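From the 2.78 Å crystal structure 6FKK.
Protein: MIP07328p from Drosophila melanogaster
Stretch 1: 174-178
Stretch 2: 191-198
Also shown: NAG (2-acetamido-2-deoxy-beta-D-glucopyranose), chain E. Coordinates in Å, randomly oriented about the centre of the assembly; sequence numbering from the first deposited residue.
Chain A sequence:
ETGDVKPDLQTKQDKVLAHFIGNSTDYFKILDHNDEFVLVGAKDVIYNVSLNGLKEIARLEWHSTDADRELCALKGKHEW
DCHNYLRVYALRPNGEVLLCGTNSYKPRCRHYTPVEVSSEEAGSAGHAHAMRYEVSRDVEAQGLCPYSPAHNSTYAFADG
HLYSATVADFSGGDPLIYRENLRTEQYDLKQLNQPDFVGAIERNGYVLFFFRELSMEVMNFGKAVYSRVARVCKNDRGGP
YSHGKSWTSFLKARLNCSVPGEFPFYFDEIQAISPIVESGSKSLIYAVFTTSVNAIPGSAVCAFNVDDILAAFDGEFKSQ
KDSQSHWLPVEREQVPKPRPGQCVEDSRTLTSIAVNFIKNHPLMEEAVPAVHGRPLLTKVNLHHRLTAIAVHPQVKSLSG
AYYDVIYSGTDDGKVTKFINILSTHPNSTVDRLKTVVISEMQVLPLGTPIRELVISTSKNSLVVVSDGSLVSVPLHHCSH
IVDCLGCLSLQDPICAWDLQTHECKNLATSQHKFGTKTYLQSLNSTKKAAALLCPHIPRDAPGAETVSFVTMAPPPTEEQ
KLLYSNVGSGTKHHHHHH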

# COMPACT_ATOMS: atom_id res chain seq x y z
N ASP A 174 18.48 -10.28 -8.65
CA ASP A 174 18.84 -9.00 -9.26
C ASP A 174 17.66 -8.05 -9.14
O ASP A 174 16.88 -7.87 -10.08
N PRO A 175 17.49 -7.41 -7.98
CA PRO A 175 16.43 -6.42 -7.83
C PRO A 175 16.80 -5.10 -8.48
O PRO A 175 17.96 -4.69 -8.52
N LEU A 176 15.78 -4.41 -9.01
CA LEU A 176 16.02 -3.13 -9.64
C LEU A 176 14.75 -2.29 -9.62
O LEU A 176 13.65 -2.79 -9.38
N ILE A 177 14.93 -1.00 -9.87
CA ILE A 177 13.86 -0.08 -10.23
C ILE A 177 14.19 0.47 -11.61
O ILE A 177 15.27 1.02 -11.82
N TYR A 178 13.26 0.30 -12.55
CA TYR A 178 13.57 0.49 -13.96
C TYR A 178 12.50 1.34 -14.64
O TYR A 178 11.32 1.28 -14.29
N GLN A 191 22.11 0.66 -2.75
CA GLN A 191 20.82 1.14 -3.25
C GLN A 191 19.69 0.18 -2.89
O GLN A 191 18.64 0.61 -2.40
N LEU A 192 19.89 -1.11 -3.12
CA LEU A 192 18.88 -2.12 -2.85
C LEU A 192 19.55 -3.36 -2.29
O LEU A 192 20.54 -3.83 -2.85
N ASN A 193 19.00 -3.89 -1.20
CA ASN A 193 19.56 -5.05 -0.50
C ASN A 193 18.43 -6.05 -0.22
O ASN A 193 17.80 -6.00 0.83
N GLN A 194 18.20 -6.95 -1.17
CA GLN A 194 17.14 -7.94 -1.10
C GLN A 194 15.78 -7.32 -0.74
O GLN A 194 15.18 -7.69 0.28
N PRO A 195 15.28 -6.39 -1.55
CA PRO A 195 14.05 -5.69 -1.18
C PRO A 195 12.79 -6.45 -1.58
O PRO A 195 12.76 -7.18 -2.57
N ASP A 196 11.75 -6.26 -0.77
CA ASP A 196 10.40 -6.72 -1.08
C ASP A 196 9.52 -5.48 -1.18
O ASP A 196 9.26 -4.82 -0.17
N PHE A 197 9.08 -5.15 -2.39
CA PHE A 197 8.34 -3.92 -2.63
C PHE A 197 6.87 -4.10 -2.27
O PHE A 197 6.28 -5.17 -2.45
N VAL A 198 6.28 -3.02 -1.75
CA VAL A 198 4.88 -3.03 -1.32
C VAL A 198 4.03 -1.98 -2.01
O VAL A 198 2.80 -2.01 -1.85

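Although strand residues contribute to both sides of this contact, not one hydrogen bond crosses it: the two stretches are held together by apolar side chains, and a sugar, NAG, lies against one end of the junction. The backbones keep well apart, the nearest pair of CA atoms, Pro175 CA and Gln194 CA, being 6.9 Å from each other. Side chains therefore fill the gap, and the modest 238 Å² buried in total comes mainly from two prolines and a few aliphatic and aromatic side chains, with some backbone atoms.

Pro175 gives up more surface than any other residue here. Its CA-to-CB bond points toward the second stretch, and its ring, puckered C-gamma endo, meets a second proline of the same pucker: Pro175 CB lies 3.6 Å from Pro195 CD, the closest approach between the stretches. Proline suits both positions because its compact, rigid ring offers an apolar surface without a flexible chain to be ordered, and because its nitrogen has no hydrogen to leave unsatisfied in a contact that supplies no hydrogen bonds. Pro175 also reaches Leu192, with Pro175 CG 4.4 Å from Leu192 CB.

Leu192 is the main apolar partner from the second stretch. It points toward the first stretch with chi1 m and chi2 t, a common leucine conformation, and this brings CD1 up against the first stretch. Leu192 CD1 lies 4.1 Å from Pro175 O, 3.9 Å from Leu176 CA and 4.3 Å from Ile177 CG1, so it touches three successive residues. A branched, flexible aliphatic chain is well suited to such a place, since its methyl can settle against backbone and side chain alike.

Leu176 itself turns away, with chi1 and chi2 both p, so its part in the contact comes chiefly from its backbone; besides the CA already described, Leu176 O sits 4.3 Å from Phe197 CZ. The CA-to-CB bond of Ile177 points sideways, yet the end of its side chain comes nearer. With chi1 m and chi2 t, its CG1 arm carries Ile177 CD1 to 4.1 Å from Phe197 CE1. Phe197, also m at chi1 with chi2 at -88°, points toward the first stretch, and its broad, flat ring offers an apolar surface to Ile177. Ile177 CD1 and Leu176 O both approach this ring obliquely.

Polar side chains stay out of the apolar contact. Asn193 and Gln194 point away, while Asp174 and Gln191 are out of reach and have side-chain oxygens hydrogen-bonded elsewhere in the structure. Asp196 is likewise out of reach of the first stretch; Asp196 OD1 lies only 2.9 Å from Pro195 O, but both atoms are acceptors and form no hydrogen bond.

The NAG touches both stretches beside the proline pair. NAG C6 is 3.2 Å from Pro195 O, and NAG O6 is 3.4 Å from Pro175 CB, while NAG O7 comes within 3.5 Å of Asp196 OD1. The sugar thus adds close packing where the two prolines meet.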

# COMPACT_ATOMS: atom_id res chain seq x y z
CB ASP A 174 19.25 -9.17 -10.72
CG ASP A 174 19.78 -7.89 -11.33
OD1 ASP A 174 20.03 -6.92 -10.58
OD2 ASP A 174 19.95 -7.85 -12.57
CB PRO A 175 16.32 -6.26 -6.31
CG PRO A 175 17.70 -6.54 -5.82
CD PRO A 175 18.26 -7.60 -6.74
CB LEU A 176 16.52 -3.28 -11.09
CG LEU A 176 15.87 -4.24 -12.10
CD1 LEU A 176 14.39 -3.97 -12.36
CD2 LEU A 176 16.63 -4.17 -13.41
CB ILE A 177 13.70 1.05 -9.20
CG1 ILE A 177 13.46 0.48 -7.80
CG2 ILE A 177 12.57 1.97 -9.60
CD1 ILE A 177 13.24 1.54 -6.73
CB TYR A 178 13.70 -0.87 -14.66
CG TYR A 178 13.89 -0.82 -16.15
CD1 TYR A 178 15.13 -0.53 -16.70
CD2 TYR A 178 12.84 -1.06 -17.02
CE1 TYR A 178 15.32 -0.49 -18.06
CE2 TYR A 178 13.01 -1.02 -18.38
CZ TYR A 178 14.25 -0.73 -18.90
OH TYR A 178 14.43 -0.68 -20.27
CB GLN A 191 20.89 1.35 -4.76
CG GLN A 191 21.71 2.56 -5.19
CD GLN A 191 21.57 2.87 -6.67
OE1 GLN A 191 21.30 1.98 -7.48
NE2 GLN A 191 21.73 4.13 -7.03
CB LEU A 192 18.08 -2.46 -4.12
CG LEU A 192 17.18 -1.36 -4.67
CD1 LEU A 192 16.64 -1.74 -6.04
CD2 LEU A 192 16.04 -1.09 -3.70
CB ASN A 193 20.25 -4.61 0.80
CG ASN A 193 21.18 -5.67 1.35
OD1 ASN A 193 21.05 -6.85 1.04
ND2 ASN A 193 22.13 -5.24 2.18
CB GLN A 194 17.50 -9.05 -0.11
CG GLN A 194 18.83 -9.72 -0.39
CD GLN A 194 19.04 -10.96 0.47
OE1 GLN A 194 18.08 -11.65 0.82
NE2 GLN A 194 20.29 -11.24 0.81
CB PRO A 195 14.16 -4.38 -1.97
CG PRO A 195 14.88 -4.78 -3.21
CD PRO A 195 15.84 -5.88 -2.81
CB ASP A 196 9.87 -7.68 -0.02
CG ASP A 196 10.63 -9.00 0.01
OD1 ASP A 196 11.58 -9.17 -0.79
OD2 ASP A 196 10.28 -9.87 0.84
CB PHE A 197 8.48 -3.48 -4.09
CG PHE A 197 9.90 -3.22 -4.51
CD1 PHE A 197 10.46 -1.97 -4.33
CD2 PHE A 197 10.66 -4.23 -5.08
CE1 PHE A 197 11.77 -1.73 -4.71
CE2 PHE A 197 11.97 -3.99 -5.46
CZ PHE A 197 12.52 -2.74 -5.28
CB VAL A 198 4.76 -2.88 0.21
CG1 VAL A 198 5.65 -3.89 0.93
CG2 VAL A 198 5.10 -1.46 0.63
C1 NAG E . 11.02 -10.72 -4.67
C2 NAG E . 11.51 -12.18 -4.68
C3 NAG E . 12.85 -12.33 -3.96
C4 NAG E . 13.86 -11.31 -4.46
C5 NAG E . 13.27 -9.91 -4.34
C6 NAG E . 14.19 -8.83 -4.85
C7 NAG E . 10.13 -13.07 -2.84
C8 NAG E . 9.09 -14.08 -2.46
N2 NAG E . 10.51 -13.08 -4.12
O3 NAG E . 13.35 -13.65 -4.16
O4 NAG E . 15.06 -11.39 -3.70
O5 NAG E . 12.06 -9.84 -5.12
O6 NAG E . 15.55 -9.13 -4.57
O7 NAG E . 10.59 -12.28 -2.02